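Local structure of Di-haem cytochrome c peroxidase family protein (Burkholderia thailandensis E264, 6NX0) at residues P99-D111 / L252-E264. The protein is a diheme c-type peroxidase that probably reduces peroxide with electrons passed through its two hemes. Residues are numbered along the deposited sequence; the frame is centred on the assembly and turned at random.
Sequences PTLAALGKRVFFD and LGEAMQAYLQSDE. With HEC (heme c), chain B.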
ATOM      1  N   PRO A  99     -17.922  17.014  -6.174  1.00 21.77           N
ATOM      2  CA  PRO A  99     -17.121  17.926  -5.348  1.00 22.53           C
ATOM      3  C   PRO A  99     -17.641  18.081  -3.935  1.00 23.59           C
ATOM      4  O   PRO A  99     -16.837  18.205  -2.999  1.00 22.16           O
ATOM      5  CB  PRO A  99     -17.183  19.246  -6.132  1.00 29.60           C
ATOM      6  CG  PRO A  99     -17.444  18.824  -7.529  1.00 32.59           C
ATOM      7  CD  PRO A  99     -18.360  17.662  -7.424  1.00 27.30           C
ATOM      8  N   THR A 100     -18.960  18.089  -3.739  1.00 20.42           N
ATOM      9  CA  THR A 100     -19.462  18.321  -2.389  1.00 23.59           C
ATOM     10  C   THR A 100     -19.250  17.091  -1.507  1.00 18.95           C
ATOM     11  O   THR A 100     -18.880  17.230  -0.333  1.00 21.41           O
ATOM     12  CB  THR A 100     -20.933  18.745  -2.411  1.00 28.16           C
ATOM     13  OG1 THR A 100     -21.751  17.712  -2.957  1.00 34.00           O
ATOM     14  CG2 THR A 100     -21.089  19.997  -3.231  1.00 24.78           C
ATOM     15  N   LEU A 101     -19.443  15.885  -2.053  1.00 18.45           N
ATOM     16  CA  LEU A 101     -19.199  14.683  -1.268  1.00 16.47           C
ATOM     17  C   LEU A 101     -17.704  14.482  -1.015  1.00 16.24           C
ATOM     18  O   LEU A 101     -17.300  14.046   0.075  1.00 15.44           O
ATOM     19  CB  LEU A 101     -19.807  13.462  -1.957  1.00 17.76           C
ATOM     20  CG  LEU A 101     -19.724  12.174  -1.138  1.00 14.89           C
ATOM     21  CD1 LEU A 101     -20.405  12.364   0.236  1.00 18.92           C
ATOM     22  CD2 LEU A 101     -20.330  10.997  -1.865  1.00 20.06           C
ATOM     23  N   ALA A 102     -16.866  14.823  -1.998  1.00 14.54           N
ATOM     24  CA  ALA A 102     -15.423  14.719  -1.812  1.00 14.48           C
ATOM     25  C   ALA A 102     -14.954  15.696  -0.745  1.00 15.81           C
ATOM     26  O   ALA A 102     -14.044  15.388   0.036  1.00 12.14           O
ATOM     27  CB  ALA A 102     -14.714  14.982  -3.143  1.00 14.49           C
ATOM     28  N   ALA A 103     -15.570  16.879  -0.688  1.00 15.80           N
ATOM     29  CA  ALA A 103     -15.180  17.850   0.328  1.00 15.75           C
ATOM     30  C   ALA A 103     -15.556  17.366   1.724  1.00 12.49           C
ATOM     31  O   ALA A 103     -14.829  17.612   2.692  1.00 12.77           O
ATOM     32  CB  ALA A 103     -15.820  19.200   0.034  1.00 18.15           C
ATOM     33  N   LEU A 104     -16.695  16.683   1.855  1.00 12.55           N
ATOM     34  CA  LEU A 104     -17.064  16.099   3.139  1.00 11.79           C
ATOM     35  C   LEU A 104     -16.073  15.011   3.552  1.00 10.89           C
ATOM     36  O   LEU A 104     -15.681  14.911   4.720  1.00 11.37           O
ATOM     37  CB  LEU A 104     -18.475  15.529   3.049  1.00 16.33           C
ATOM     38  CG  LEU A 104     -19.167  15.101   4.320  1.00 20.29           C
ATOM     39  CD1 LEU A 104     -19.141  16.191   5.365  1.00 21.59           C
ATOM     40  CD2 LEU A 104     -20.606  14.772   3.905  1.00 20.58           C
ATOM     41  N   GLY A 105     -15.641  14.200   2.594  1.00 10.99           N
ATOM     42  CA  GLY A 105     -14.615  13.214   2.891  1.00 10.66           C
ATOM     43  C   GLY A 105     -13.321  13.845   3.362  1.00 10.83           C
ATOM     44  O   GLY A 105     -12.678  13.345   4.292  1.00  9.94           O
ATOM     45  N   LYS A 106     -12.916  14.948   2.724  1.00 10.39           N
ATOM     46  CA  LYS A 106     -11.703  15.644   3.137  1.00 11.24           C
ATOM     47  C   LYS A 106     -11.862  16.220   4.539  1.00 12.61           C
ATOM     48  O   LYS A 106     -10.930  16.178   5.353  1.00 10.97           O
ATOM     49  CB  LYS A 106     -11.363  16.738   2.127  1.00 11.13           C
ATOM     50  CG  LYS A 106      -9.986  17.348   2.336  1.00 14.04           C
ATOM     51  CD  LYS A 106      -9.638  18.396   1.260  1.00 17.73           C
ATOM     52  CE  LYS A 106      -8.219  18.914   1.437  1.00 25.40           C
ATOM     53  NZ  LYS A 106      -7.933  20.010   0.453  1.00 34.35           N
ATOM     54  N   ARG A 107     -13.053  16.729   4.852  1.00 10.46           N
ATOM     55  CA  ARG A 107     -13.334  17.198   6.203  1.00 12.65           C
ATOM     56  C   ARG A 107     -13.124  16.089   7.227  1.00 10.65           C
ATOM     57  O   ARG A 107     -12.492  16.306   8.264  1.00 11.49           O
ATOM     58  CB  ARG A 107     -14.770  17.746   6.260  1.00 12.71           C
ATOM     59  CG  ARG A 107     -15.156  18.274   7.575  1.00 13.48           C
ATOM     60  CD  ARG A 107     -16.553  18.861   7.548  1.00 12.70           C
ATOM     61  NE  ARG A 107     -16.860  19.300   8.895  1.00 11.91           N
ATOM     62  CZ  ARG A 107     -17.793  20.191   9.219  1.00 11.77           C
ATOM     63  NH1 ARG A 107     -18.559  20.730   8.281  1.00 12.31           N
ATOM     64  NH2 ARG A 107     -17.944  20.520  10.491  1.00 11.85           N
ATOM     65  N   VAL A 108     -13.651  14.895   6.951  1.00 10.55           N
ATOM     66  CA  VAL A 108     -13.443  13.736   7.820  1.00  8.91           C
ATOM     67  C   VAL A 108     -11.959  13.427   7.936  1.00 11.58           C
ATOM     68  O   VAL A 108     -11.436  13.165   9.027  1.00 10.49           O
ATOM     69  CB  VAL A 108     -14.224  12.521   7.271  1.00  9.68           C
ATOM     70  CG1 VAL A 108     -13.892  11.268   8.035  1.00 11.26           C
ATOM     71  CG2 VAL A 108     -15.741  12.801   7.299  1.00 11.85           C
ATOM     72  N   PHE A 109     -11.260  13.435   6.799  1.00 10.33           N
ATOM     73  CA  PHE A 109      -9.852  13.039   6.773  1.00  9.93           C
ATOM     74  C   PHE A 109      -8.986  13.877   7.693  1.00 11.40           C
ATOM     75  O   PHE A 109      -8.014  13.370   8.269  1.00  9.88           O
ATOM     76  CB  PHE A 109      -9.336  13.146   5.345  1.00 10.07           C
ATOM     77  CG  PHE A 109      -8.027  12.437   5.100  1.00  9.58           C
ATOM     78  CD1 PHE A 109      -6.822  13.086   5.283  1.00 11.03           C
ATOM     79  CD2 PHE A 109      -8.019  11.126   4.695  1.00  9.99           C
ATOM     80  CE1 PHE A 109      -5.627  12.431   5.031  1.00 10.86           C
ATOM     81  CE2 PHE A 109      -6.827  10.458   4.437  1.00 10.04           C
ATOM     82  CZ  PHE A 109      -5.639  11.108   4.610  1.00 10.35           C
ATOM     83  N   PHE A 110      -9.312  15.154   7.857  1.00  9.55           N
ATOM     84  CA  PHE A 110      -8.491  16.059   8.641  1.00 11.22           C
ATOM     85  C   PHE A 110      -9.066  16.365  10.022  1.00 11.54           C
ATOM     86  O   PHE A 110      -8.502  17.206  10.736  1.00 12.64           O
ATOM     87  CB  PHE A 110      -8.265  17.356   7.838  1.00 11.03           C
ATOM     88  CG  PHE A 110      -7.297  17.172   6.715  1.00 12.18           C
ATOM     89  CD1 PHE A 110      -5.938  17.229   6.953  1.00 13.19           C
ATOM     90  CD2 PHE A 110      -7.737  16.871   5.440  1.00 12.53           C
ATOM     91  CE1 PHE A 110      -5.020  17.023   5.915  1.00 16.01           C
ATOM     92  CE2 PHE A 110      -6.843  16.654   4.409  1.00 12.79           C
ATOM     93  CZ  PHE A 110      -5.479  16.730   4.643  1.00 15.24           C
ATOM     94  N   ASP A 111     -10.118  15.649  10.450  1.00 10.76           N
ATOM     95  CA  ASP A 111     -10.782  15.942  11.717  1.00  9.01           C
ATOM     96  C   ASP A 111     -10.063  15.258  12.877  1.00 10.90           C
ATOM     97  O   ASP A 111     -10.122  14.029  12.986  1.00 10.66           O
ATOM     98  CB  ASP A 111     -12.233  15.506  11.654  1.00 10.25           C
ATOM     99  CG  ASP A 111     -13.043  15.989  12.834  1.00 10.33           C
ATOM    100  OD1 ASP A 111     -12.459  16.262  13.909  1.00 14.05           O
ATOM    101  OD2 ASP A 111     -14.276  16.096  12.689  1.00 12.88           O
ATOM    102  N   LEU A 252     -19.626   7.706   6.653  1.00 10.36           N
ATOM    103  CA  LEU A 252     -18.225   8.135   6.723  1.00 11.22           C
ATOM    104  C   LEU A 252     -17.434   7.518   5.584  1.00 13.49           C
ATOM    105  O   LEU A 252     -16.647   8.194   4.913  1.00 11.66           O
ATOM    106  CB  LEU A 252     -17.608   7.732   8.065  1.00 10.76           C
ATOM    107  CG  LEU A 252     -18.032   8.508   9.320  1.00 11.60           C
ATOM    108  CD1 LEU A 252     -17.449   7.890  10.600  1.00 13.33           C
ATOM    109  CD2 LEU A 252     -17.633   9.952   9.182  1.00 12.87           C
ATOM    110  N   GLY A 253     -17.666   6.227   5.336  1.00 11.96           N
ATOM    111  CA  GLY A 253     -17.013   5.551   4.230  1.00 14.17           C
ATOM    112  C   GLY A 253     -17.395   6.074   2.857  1.00 13.27           C
ATOM    113  O   GLY A 253     -16.536   6.194   1.982  1.00 13.14           O
ATOM    114  N   GLU A 254     -18.684   6.365   2.629  1.00 13.03           N
ATOM    115  CA  GLU A 254     -19.087   6.932   1.344  1.00 13.09           C
ATOM    116  C   GLU A 254     -18.381   8.252   1.086  1.00 13.69           C
ATOM    117  O   GLU A 254     -17.922   8.512  -0.029  1.00 13.46           O
ATOM    118  CB  GLU A 254     -20.601   7.169   1.302  1.00 15.02           C
ATOM    119  CG  GLU A 254     -21.463   5.961   1.200  1.00 26.32           C
ATOM    120  CD  GLU A 254     -22.931   6.373   0.980  1.00 25.94           C
ATOM    121  OE1 GLU A 254     -23.798   5.937   1.760  1.00 36.52           O
ATOM    122  OE2 GLU A 254     -23.190   7.169   0.044  1.00 32.26           O
ATOM    123  N   ALA A 255     -18.321   9.113   2.104  1.00 12.33           N
ATOM    124  CA  ALA A 255     -17.671  10.407   1.949  1.00 10.94           C
ATOM    125  C   ALA A 255     -16.191  10.225   1.688  1.00 11.21           C
ATOM    126  O   ALA A 255     -15.613  10.873   0.810  1.00 10.41           O
ATOM    127  CB  ALA A 255     -17.899  11.259   3.206  1.00 11.76           C
ATOM    128  N   MET A 256     -15.571   9.318   2.429  1.00 11.42           N
ATOM    129  CA  MET A 256     -14.133   9.109   2.264  1.00 11.25           C
ATOM    130  C   MET A 256     -13.805   8.551   0.887  1.00 11.66           C
ATOM    131  O   MET A 256     -12.811   8.941   0.272  1.00 11.88           O
ATOM    132  CB  MET A 256     -13.637   8.160   3.348  1.00 10.77           C
ATOM    133  CG  MET A 256     -12.113   8.053   3.422  1.00 11.62           C
ATOM    134  SD  MET A 256     -11.268   9.640   3.614  1.00 11.73           S
ATOM    135  CE  MET A 256     -11.833  10.028   5.256  1.00 11.26           C
ATOM    136  N   GLN A 257     -14.608   7.597   0.406  1.00 10.88           N
ATOM    137  CA  GLN A 257     -14.423   7.065  -0.935  1.00 12.20           C
ATOM    138  C   GLN A 257     -14.430   8.182  -1.972  1.00 13.20           C
ATOM    139  O   GLN A 257     -13.577   8.223  -2.862  1.00 13.52           O
ATOM    140  CB  GLN A 257     -15.521   6.033  -1.202  1.00 15.54           C
ATOM    141  CG  GLN A 257     -15.265   5.086  -2.342  1.00 26.22           C
ATOM    142  CD  GLN A 257     -16.212   3.891  -2.248  1.00 35.24           C
ATOM    143  OE1 GLN A 257     -15.898   2.848  -1.630  1.00 27.37           O
ATOM    144  NE2 GLN A 257     -17.405   4.061  -2.805  1.00 37.71           N
ATOM    145  N   ALA A 258     -15.357   9.132  -1.853  1.00 11.60           N
ATOM    146  CA  ALA A 258     -15.396  10.233  -2.804  1.00 12.15           C
ATOM    147  C   ALA A 258     -14.125  11.066  -2.742  1.00 12.26           C
ATOM    148  O   ALA A 258     -13.600  11.483  -3.775  1.00 13.49           O
ATOM    149  CB  ALA A 258     -16.617  11.114  -2.547  1.00 14.47           C
ATOM    150  N   TYR A 259     -13.627  11.352  -1.531  1.00 10.87           N
ATOM    151  CA  TYR A 259     -12.408  12.145  -1.434  1.00  9.14           C
ATOM    152  C   TYR A 259     -11.229  11.396  -2.032  1.00 10.70           C
ATOM    153  O   TYR A 259     -10.471  11.948  -2.841  1.00 12.39           O
ATOM    154  CB  TYR A 259     -12.120  12.531   0.019  1.00 10.02           C
ATOM    155  CG  TYR A 259     -10.769  13.198   0.244  1.00 12.16           C
ATOM    156  CD1 TYR A 259     -10.353  14.264  -0.531  1.00 11.30           C
ATOM    157  CD2 TYR A 259      -9.934  12.771   1.263  1.00 11.33           C
ATOM    158  CE1 TYR A 259      -9.137  14.890  -0.291  1.00 12.62           C
ATOM    159  CE2 TYR A 259      -8.731  13.373   1.501  1.00 11.69           C
ATOM    160  CZ  TYR A 259      -8.326  14.435   0.718  1.00 13.30           C
ATOM    161  OH  TYR A 259      -7.119  15.063   0.966  1.00 16.48           O
ATOM    162  N   LEU A 260     -11.061  10.133  -1.651  1.00 10.89           N
ATOM    163  CA  LEU A 260      -9.895   9.404  -2.117  1.00  9.89           C
ATOM    164  C   LEU A 260      -9.966   9.062  -3.593  1.00 13.45           C
ATOM    165  O   LEU A 260      -8.933   8.728  -4.176  1.00 12.12           O
ATOM    166  CB  LEU A 260      -9.696   8.143  -1.276  1.00  8.86           C
ATOM    167  CG  LEU A 260      -9.423   8.420   0.215  1.00 11.18           C
ATOM    168  CD1 LEU A 260      -9.211   7.135   1.002  1.00 12.65           C
ATOM    169  CD2 LEU A 260      -8.212   9.348   0.393  1.00 11.71           C
ATOM    170  N   GLN A 261     -11.139   9.141  -4.219  1.00 12.12           N
ATOM    171  CA  GLN A 261     -11.233   8.919  -5.660  1.00 13.33           C
ATOM    172  C   GLN A 261     -11.185  10.216  -6.461  1.00 13.93           C
ATOM    173  O   GLN A 261     -11.212  10.166  -7.697  1.00 14.91           O
ATOM    174  CB  GLN A 261     -12.518   8.134  -6.009  1.00 14.39           C
ATOM    175  CG  GLN A 261     -12.524   6.688  -5.458  1.00 21.71           C
ATOM    176  CD  GLN A 261     -13.849   5.933  -5.602  1.00 27.96           C
ATOM    177  OE1 GLN A 261     -13.940   4.757  -5.216  1.00 25.87           O
ATOM    178  NE2 GLN A 261     -14.869   6.593  -6.146  1.00 20.57           N
ATOM    179  N   SER A 262     -11.082  11.369  -5.808  1.00 12.25           N
ATOM    180  CA  SER A 262     -11.061  12.626  -6.532  1.00 16.16           C
ATOM    181  C   SER A 262      -9.743  12.768  -7.288  1.00 15.00           C
ATOM    182  O   SER A 262      -8.718  12.166  -6.950  1.00 15.56           O
ATOM    183  CB  SER A 262     -11.289  13.804  -5.582  1.00 13.35           C
ATOM    184  OG  SER A 262     -10.209  14.006  -4.685  1.00 13.80           O
ATOM    185  N   ASP A 263      -9.776  13.590  -8.339  1.00 16.27           N
ATOM    186  CA  ASP A 263      -8.622  13.671  -9.220  1.00 14.00           C
ATOM    187  C   ASP A 263      -7.388  14.203  -8.504  1.00 14.23           C
ATOM    188  O   ASP A 263      -6.262  13.845  -8.870  1.00 16.37           O
ATOM    189  CB  ASP A 263      -8.952  14.557 -10.424  1.00 15.36           C
ATOM    190  CG  ASP A 263      -9.874  13.881 -11.438  1.00 22.74           C
ATOM    191  OD1 ASP A 263     -10.124  12.658 -11.359  1.00 21.31           O
ATOM    192  OD2 ASP A 263     -10.352  14.594 -12.344  1.00 26.71           O
ATOM    193  N   GLU A 264      -7.556  15.059  -7.494  1.00 15.16           N
ATOM    194  CA  GLU A 264      -6.369  15.577  -6.839  1.00 17.41           C
ATOM    195  C   GLU A 264      -5.626  14.493  -6.080  1.00 19.07           C
ATOM    196  O   GLU A 264      -4.464  14.691  -5.720  1.00 16.90           O
ATOM    197  CB  GLU A 264      -6.724  16.739  -5.904  1.00 23.03           C
ATOM    198  CG  GLU A 264      -7.473  16.391  -4.642  1.00 25.11           C
ATOM    199  CD  GLU A 264      -7.446  17.551  -3.638  1.00 37.38           C
ATOM    200  OE1 GLU A 264      -6.601  18.463  -3.791  1.00 47.80           O
ATOM    201  OE2 GLU A 264      -8.262  17.560  -2.704  1.00 30.99           O
TER
HETATM  202 FE   HEC B 601      -4.620   4.544   7.082  1.00  9.09          FE
HETATM  203  CHA HEC B 601      -3.783   1.799   5.141  1.00  8.80           C
HETATM  204  CHB HEC B 601      -7.073   5.340   4.874  1.00  9.78           C
HETATM  205  CHC HEC B 601      -6.070   6.622   9.408  1.00  8.13           C
HETATM  206  CHD HEC B 601      -2.250   3.656   9.419  1.00 10.45           C
HETATM  207  NA  HEC B 601      -5.230   3.776   5.304  1.00  8.03           N
HETATM  208  C1A HEC B 601      -4.781   2.624   4.690  1.00  8.73           C
HETATM  209  C2A HEC B 601      -5.493   2.459   3.453  1.00  7.17           C
HETATM  210  C3A HEC B 601      -6.325   3.503   3.332  1.00  7.48           C
HETATM  211  C4A HEC B 601      -6.247   4.295   4.533  1.00  8.09           C
HETATM  212  CMA HEC B 601      -7.361   3.726   2.236  1.00 10.25           C
HETATM  213  CAA HEC B 601      -5.308   1.284   2.475  1.00 10.89           C
HETATM  214  CBA HEC B 601      -4.334   1.664   1.375  1.00 10.77           C
HETATM  215  CGA HEC B 601      -3.979   0.514   0.468  1.00 13.90           C
HETATM  216  O1A HEC B 601      -3.311   0.812  -0.566  1.00 12.21           O
HETATM  217  O2A HEC B 601      -4.230  -0.673   0.841  1.00 11.92           O
HETATM  218  NB  HEC B 601      -6.262   5.734   7.162  1.00  8.88           N
HETATM  219  C1B HEC B 601      -7.168   5.900   6.123  1.00  9.30           C
HETATM  220  C2B HEC B 601      -8.189   6.810   6.567  1.00 10.00           C
HETATM  221  C3B HEC B 601      -7.980   7.091   7.858  1.00  8.49           C
HETATM  222  C4B HEC B 601      -6.743   6.449   8.236  1.00  8.65           C
HETATM  223  CMB HEC B 601      -9.353   7.281   5.689  1.00 10.83           C
HETATM  224  CAB HEC B 601      -8.773   8.033   8.786  1.00  8.77           C
HETATM  225  CBB HEC B 601     -10.177   7.434   9.052  1.00 10.92           C
HETATM  226  NC  HEC B 601      -4.222   5.052   9.014  1.00  7.89           N
HETATM  227  C1C HEC B 601      -4.929   5.977   9.772  1.00  7.26           C
HETATM  228  C2C HEC B 601      -4.125   6.266  10.938  1.00  9.92           C
HETATM  229  C3C HEC B 601      -3.042   5.483  10.949  1.00  9.03           C
HETATM  230  C4C HEC B 601      -3.103   4.677   9.747  1.00  8.19           C
HETATM  231  CMC HEC B 601      -4.436   7.398  11.931  1.00  9.50           C
HETATM  232  CAC HEC B 601      -1.767   5.676  11.789  1.00  9.41           C
HETATM  233  CBC HEC B 601      -2.011   5.368  13.272  1.00  8.73           C
HETATM  234  ND  HEC B 601      -3.249   3.054   7.214  1.00  8.40           N
HETATM  235  C1D HEC B 601      -2.340   2.896   8.279  1.00  8.39           C
HETATM  236  C2D HEC B 601      -1.599   1.681   8.058  1.00  7.21           C
HETATM  237  C3D HEC B 601      -2.111   1.083   6.797  1.00  9.64           C
HETATM  238  C4D HEC B 601      -3.124   1.982   6.317  1.00  8.53           C
HETATM  239  CMD HEC B 601      -0.590   1.073   9.013  1.00  9.29           C
HETATM  240  CAD HEC B 601      -1.673  -0.246   6.154  1.00  9.51           C
HETATM  241  CBD HEC B 601      -2.253  -1.350   7.008  1.00  9.76           C
HETATM  242  CGD HEC B 601      -2.252  -2.705   6.322  1.00 13.01           C
HETATM  243  O1D HEC B 601      -1.771  -2.791   5.171  1.00 13.68           O
HETATM  244  O2D HEC B 601      -2.673  -3.676   7.012  1.00 13.74           O
HETATM  245  O   HOH W   1      -5.812   2.944   7.982  1.00 21.79           O
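Tyr-259 enters as a knob into the hole formed by Ala-102, Gly-105, Lys-106 and Phe-109. This roughly perpendicular packing of helix 99-109 on helix 252-260, with axes 6.7 Å apart at closest approach and a crossing angle of -106°, is consistent with the crossing of the first and last helices of a cytochrome c-type domain.

The backbones come close at Ala-102 and Gly-105. Having no side chain, Gly-105 lies directly against the Ala-255 carbonyl, its CA 3.3 Å from Ala-255 O in a CA-H...O contact.

Aromatic contacts follow. With its CG anti to the backbone N (chi1 172°), Tyr-259 directs its ring edge at the face of Phe-109, CE2 lying over that face, an offset edge-to-face pair with centroids 5.5 Å apart and planes at 67°. Lys-106 lies over one Tyr-259 face, its CB 3.8 Å from the ring centroid in a CH-pi contact. Met-256, bent at chi2 and chi3, brings SD in the plane of the Phe-109 ring, 3.7 Å from CD2, a Met-aromatic contact at the edge.

Aliphatic packing flanks this core: Leu-101 CG rests 3.6 Å from Ala-258 CB, while Val-108 CG1 meets Met-256 CE at 3.7 Å.

Charge plays a small part, at the rim. Lys-106 NZ and Glu-264 OE2, 4.0 Å apart, fall beyond a salt bridge.

Phe-109 packs near Cys-122 and the axial ligand His-126. Cohesion thus rests mainly on shape fit and dispersion, with one CA-H...O contact, and Met-256 and Leu-260 bring apolar atoms to methyls of the first heme.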